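Local coordinates for Arf-GAP domain and FG repeat-containing protein 1 (Homo sapiens, PDB 2OLM), which acts as a cellular cofactor of HIV-1 Rev in moving viral RNA to the cytoplasm and is required for vesicle docking or fusion during acrosome biogenesis, at residues 37-43 with 61-67. Numbering follows the deposited sequence. Where two conformers were deposited one is given.
Sequences TYVNMTV and PHRVKSI. With SO4 (sulfate ion), chain C.
The imidazole of His62 carries the methyl CG2 of Thr42 over the centre of one face, a CH-pi contact of 3.7 Å from CG2 to the ring centroid, and receives the amide of Asn40 at its edge. Asn40 ND2 donates to His62 ND1 (3.0 Å) almost within the ring plane, and the bond is nearly straight (173°), which fixes ND1 as an acceptor. Asparagine suits this place because its amide works at both ends: chi1 of 176° puts it anti to the backbone N, beside the carbonyl carbon, from where ND2 meets the ring and OD1 accepts from Thr42 N, closing an Asx turn where the strand ends. Thr42 likewise uses both branches: OG1 accepts from Arg63 N (2.9 Å) while the methyl covers the histidine. Tyr120 meets His62 edge-to-face.

The Tyr38 ring reaches across the backbone of 64-66, with Lys65 N near its plane at the edge and CD1 3.3 Å from Ser66 N; the small serine side chain accommodates CE1 beside its CB. Arg63 offers NH1 and NH2 to two oxygens of one sulfate, probably from the crystallisation liquor, at the guanidinium edge, with Lys65 CE 3.5 Å above one face of the Arg63 guanidinium, offset toward its rim.

Strands 38-40 and 64-66 are antiparallel neighbours in the small three-stranded sheet of the Arf-GAP domain, with 38-40 in the middle and within the predicted C4-type zinc finger, whose zinc is held by Cys28, Cys31, Cys48 and Cys51. Val39 and Lys65 form the hydrogen-bonded pair, Val39 N reaching Lys65 O at 2.8 Å and Lys65 N returning to Val39 O. On the face they share, beta-branched Val39 is buried against Phe46, Phe72 and Leu80, and the long aliphatic chain of Lys65 passes Met41 CG before its amine forms a salt bridge with Glu76.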
ATOM      1  N   THR A  37       1.333 -11.212  -5.128  1.00 13.29           N
ATOM      2  CA  THR A  37       0.186 -10.811  -4.326  1.00 12.24           C
ATOM      3  C   THR A  37       0.341 -11.213  -2.839  1.00 10.98           C
ATOM      4  O   THR A  37      -0.415 -10.768  -1.985  1.00 12.06           O
ATOM      5  CB  THR A  37      -1.064 -11.503  -4.861  1.00 11.52           C
ATOM      6  OG1 THR A  37      -0.801 -12.883  -5.102  1.00 13.39           O
ATOM      7  CG2 THR A  37      -1.481 -10.866  -6.208  1.00 14.90           C
ATOM      8  N   TYR A  38       1.261 -12.163  -2.556  1.00  9.31           N
ATOM      9  CA  TYR A  38       1.524 -12.667  -1.199  1.00 10.00           C
ATOM     10  C   TYR A  38       3.012 -12.618  -0.904  1.00  9.69           C
ATOM     11  O   TYR A  38       3.829 -12.599  -1.802  1.00 10.06           O
ATOM     12  CB  TYR A  38       1.031 -14.119  -1.039  1.00  9.59           C
ATOM     13  CG  TYR A  38      -0.492 -14.151  -0.993  1.00  9.94           C
ATOM     14  CD1 TYR A  38      -1.167 -14.272   0.208  1.00  8.95           C
ATOM     15  CD2 TYR A  38      -1.227 -13.978  -2.142  1.00 10.19           C
ATOM     16  CE1 TYR A  38      -2.535 -14.229   0.268  1.00  8.93           C
ATOM     17  CE2 TYR A  38      -2.615 -13.938  -2.092  1.00  9.08           C
ATOM     18  CZ  TYR A  38      -3.243 -14.050  -0.893  1.00 10.48           C
ATOM     19  OH  TYR A  38      -4.637 -13.943  -0.849  1.00 11.05           O
ATOM     20  N   VAL A  39       3.326 -12.558   0.377  1.00  8.20           N
ATOM     21  CA  VAL A  39       4.691 -12.875   0.822  0.50  8.30           C
ATOM     22  C   VAL A  39       4.700 -14.255   1.444  1.00  7.78           C
ATOM     23  O   VAL A  39       3.787 -14.667   2.169  1.00  9.62           O
ATOM     24  CB  VAL A  39       5.298 -11.883   1.816  0.50  9.77           C
ATOM     25  CG1 VAL A  39       5.626 -10.514   1.122  0.50  8.19           C
ATOM     26  CG2 VAL A  39       4.407 -11.723   3.029  0.50  8.27           C
ATOM     27  N   ASN A  40       5.747 -15.005   1.095  1.00  8.20           N
ATOM     28  CA  ASN A  40       6.014 -16.299   1.672  1.00  6.90           C
ATOM     29  C   ASN A  40       6.973 -16.049   2.809  1.00  6.55           C
ATOM     30  O   ASN A  40       8.170 -15.845   2.607  1.00  8.03           O
ATOM     31  CB  ASN A  40       6.588 -17.260   0.663  1.00  7.30           C
ATOM     32  CG  ASN A  40       6.970 -18.566   1.254  1.00  7.19           C
ATOM     33  OD1 ASN A  40       6.876 -18.717   2.456  1.00  8.56           O
ATOM     34  ND2 ASN A  40       7.405 -19.532   0.417  1.00  7.96           N
ATOM     35  N   MET A  41       6.426 -15.983   4.023  1.00  6.72           N
ATOM     36  CA  MET A  41       7.201 -15.701   5.229  1.00  8.10           C
ATOM     37  C   MET A  41       8.135 -16.812   5.653  1.00  9.17           C
ATOM     38  O   MET A  41       9.065 -16.577   6.398  1.00  8.99           O
ATOM     39  CB  MET A  41       6.240 -15.374   6.408  1.00 10.73           C
ATOM     40  CG  MET A  41       5.606 -13.956   6.307  1.00 11.51           C
ATOM     41  SD  MET A  41       6.798 -12.597   6.201  1.00 13.97           S
ATOM     42  CE  MET A  41       7.847 -12.948   7.519  1.00 12.04           C
ATOM     43  N   THR A  42       7.906 -18.014   5.168  1.00  7.55           N
ATOM     44  CA  THR A  42       8.796 -19.134   5.446  1.00  7.02           C
ATOM     45  C   THR A  42      10.181 -18.908   4.898  1.00  9.05           C
ATOM     46  O   THR A  42      11.173 -19.208   5.576  1.00  9.05           O
ATOM     47  CB  THR A  42       8.174 -20.447   4.925  1.00  7.65           C
ATOM     48  OG1 THR A  42       6.957 -20.720   5.633  1.00  9.48           O
ATOM     49  CG2 THR A  42       9.144 -21.634   5.043  1.00  8.78           C
ATOM     50  N   VAL A  43      10.284 -18.367   3.667  1.00  8.39           N
ATOM     51  CA  VAL A  43      11.570 -18.101   3.069  1.00  7.85           C
ATOM     52  C   VAL A  43      11.878 -16.632   2.809  1.00  7.44           C
ATOM     53  O   VAL A  43      13.040 -16.298   2.524  1.00  9.05           O
ATOM     54  CB  VAL A  43      11.805 -18.870   1.769  1.00  9.11           C
ATOM     55  CG1 VAL A  43      11.673 -20.389   2.009  1.00 10.63           C
ATOM     56  CG2 VAL A  43      10.885 -18.407   0.639  1.00 10.15           C
ATOM     57  N   PRO A  61       3.651 -26.924   5.245  1.00  7.40           N
ATOM     58  CA  PRO A  61       3.331 -25.892   4.257  1.00  7.38           C
ATOM     59  C   PRO A  61       4.030 -24.603   4.521  1.00  7.12           C
ATOM     60  O   PRO A  61       4.298 -24.279   5.676  1.00  7.98           O
ATOM     61  CB  PRO A  61       1.825 -25.680   4.444  1.00  7.97           C
ATOM     62  CG  PRO A  61       1.583 -26.057   5.877  1.00  8.88           C
ATOM     63  CD  PRO A  61       2.531 -27.128   6.207  1.00  8.44           C
ATOM     64  N   HIS A  62       4.268 -23.811   3.489  1.00  7.60           N
ATOM     65  CA  HIS A  62       4.860 -22.486   3.648  1.00  7.06           C
ATOM     66  C   HIS A  62       3.787 -21.463   4.054  1.00  7.77           C
ATOM     67  O   HIS A  62       2.620 -21.611   3.658  1.00 10.57           O
ATOM     68  CB  HIS A  62       5.603 -22.051   2.396  1.00  6.65           C
ATOM     69  CG  HIS A  62       6.885 -22.799   2.160  1.00  7.08           C
ATOM     70  ND1 HIS A  62       7.962 -22.247   1.506  1.00  8.53           N
ATOM     71  CD2 HIS A  62       7.284 -24.035   2.555  1.00  8.09           C
ATOM     72  CE1 HIS A  62       8.945 -23.131   1.459  1.00  7.55           C
ATOM     73  NE2 HIS A  62       8.570 -24.217   2.097  1.00  8.47           N
ATOM     74  N   ARG A  63       4.203 -20.470   4.811  1.00  7.17           N
ATOM     75  CA  ARG A  63       3.316 -19.496   5.406  1.00  7.43           C
ATOM     76  C   ARG A  63       3.214 -18.292   4.519  1.00  7.91           C
ATOM     77  O   ARG A  63       4.126 -17.498   4.453  1.00 12.04           O
ATOM     78  CB  ARG A  63       3.878 -19.084   6.763  1.00  9.34           C
ATOM     79  CG  ARG A  63       2.945 -18.282   7.630  1.00  9.02           C
ATOM     80  CD  ARG A  63       1.755 -19.064   8.127  1.00 11.11           C
ATOM     81  NE  ARG A  63       1.041 -18.249   9.110  1.00 12.12           N
ATOM     82  CZ  ARG A  63       0.111 -17.357   8.827  1.00 10.85           C
ATOM     83  NH1 ARG A  63      -0.381 -17.220   7.608  1.00 10.74           N
ATOM     84  NH2 ARG A  63      -0.387 -16.619   9.788  1.00 12.69           N
ATOM     85  N   VAL A  64       2.078 -18.127   3.856  1.00  8.49           N
ATOM     86  CA  VAL A  64       1.866 -17.000   2.938  1.00  8.40           C
ATOM     87  C   VAL A  64       0.878 -16.008   3.533  1.00 10.83           C
ATOM     88  O   VAL A  64      -0.125 -16.408   4.126  1.00 12.00           O
ATOM     89  CB  VAL A  64       1.410 -17.470   1.563  1.00  9.86           C
ATOM     90  CG1 VAL A  64       2.499 -18.354   0.877  1.00  9.90           C
ATOM     91  CG2 VAL A  64       0.059 -18.223   1.650  1.00 10.71           C
ATOM     92  N   LYS A  65       1.165 -14.724   3.344  1.00  9.38           N
ATOM     93  CA  LYS A  65       0.371 -13.643   3.859  1.00  8.40           C
ATOM     94  C   LYS A  65       0.146 -12.619   2.760  1.00  8.29           C
ATOM     95  O   LYS A  65       1.036 -12.288   1.962  1.00  9.08           O
ATOM     96  CB  LYS A  65       1.068 -12.981   5.020  1.00 10.58           C
ATOM     97  CG  LYS A  65       1.287 -13.924   6.198  1.00 11.70           C
ATOM     98  CD  LYS A  65       1.743 -13.181   7.457  1.00 15.06           C
ATOM     99  CE  LYS A  65       1.862 -14.099   8.615  1.00 14.86           C
ATOM    100  NZ  LYS A  65       1.942 -13.320   9.912  1.00 18.28           N
ATOM    101  N   SER A  66      -1.077 -12.099   2.698  1.00 10.09           N
ATOM    102  CA  SER A  66      -1.488 -11.153   1.646  1.00  9.89           C
ATOM    103  C   SER A  66      -0.716  -9.850   1.749  1.00 10.81           C
ATOM    104  O   SER A  66      -0.634  -9.273   2.807  1.00 11.75           O
ATOM    105  CB  SER A  66      -2.959 -10.876   1.810  1.00 11.91           C
ATOM    106  OG  SER A  66      -3.339  -9.743   1.023  1.00 12.92           O
ATOM    107  N   ILE A  67      -0.160  -9.414   0.620  1.00 10.36           N
ATOM    108  CA  ILE A  67       0.544  -8.129   0.596  1.00 12.07           C
ATOM    109  C   ILE A  67      -0.354  -6.963   0.987  1.00 14.57           C
ATOM    110  O   ILE A  67       0.039  -6.111   1.793  1.00 15.53           O
ATOM    111  CB  ILE A  67       1.211  -7.890  -0.771  1.00 10.57           C
ATOM    112  CG1 ILE A  67       2.342  -8.921  -0.993  1.00 12.17           C
ATOM    113  CG2 ILE A  67       1.733  -6.451  -0.895  1.00 13.32           C
ATOM    114  CD1 ILE A  67       2.966  -8.875  -2.330  1.00 13.55           C
TER
HETATM  115  S   SO4 C2001      -2.830 -14.316   7.963  1.00 11.98           S
HETATM  116  O1  SO4 C2001      -2.148 -14.441   9.254  1.00 13.19           O
HETATM  117  O2  SO4 C2001      -2.299 -13.209   7.229  1.00 13.86           O
HETATM  118  O3  SO4 C2001      -4.264 -14.115   8.270  1.00 13.13           O
HETATM  119  O4  SO4 C2001      -2.680 -15.572   7.165  1.00 11.42           O
HETATM  120  O   HOH W   1      -3.345 -10.674  -1.694  1.00 26.48           O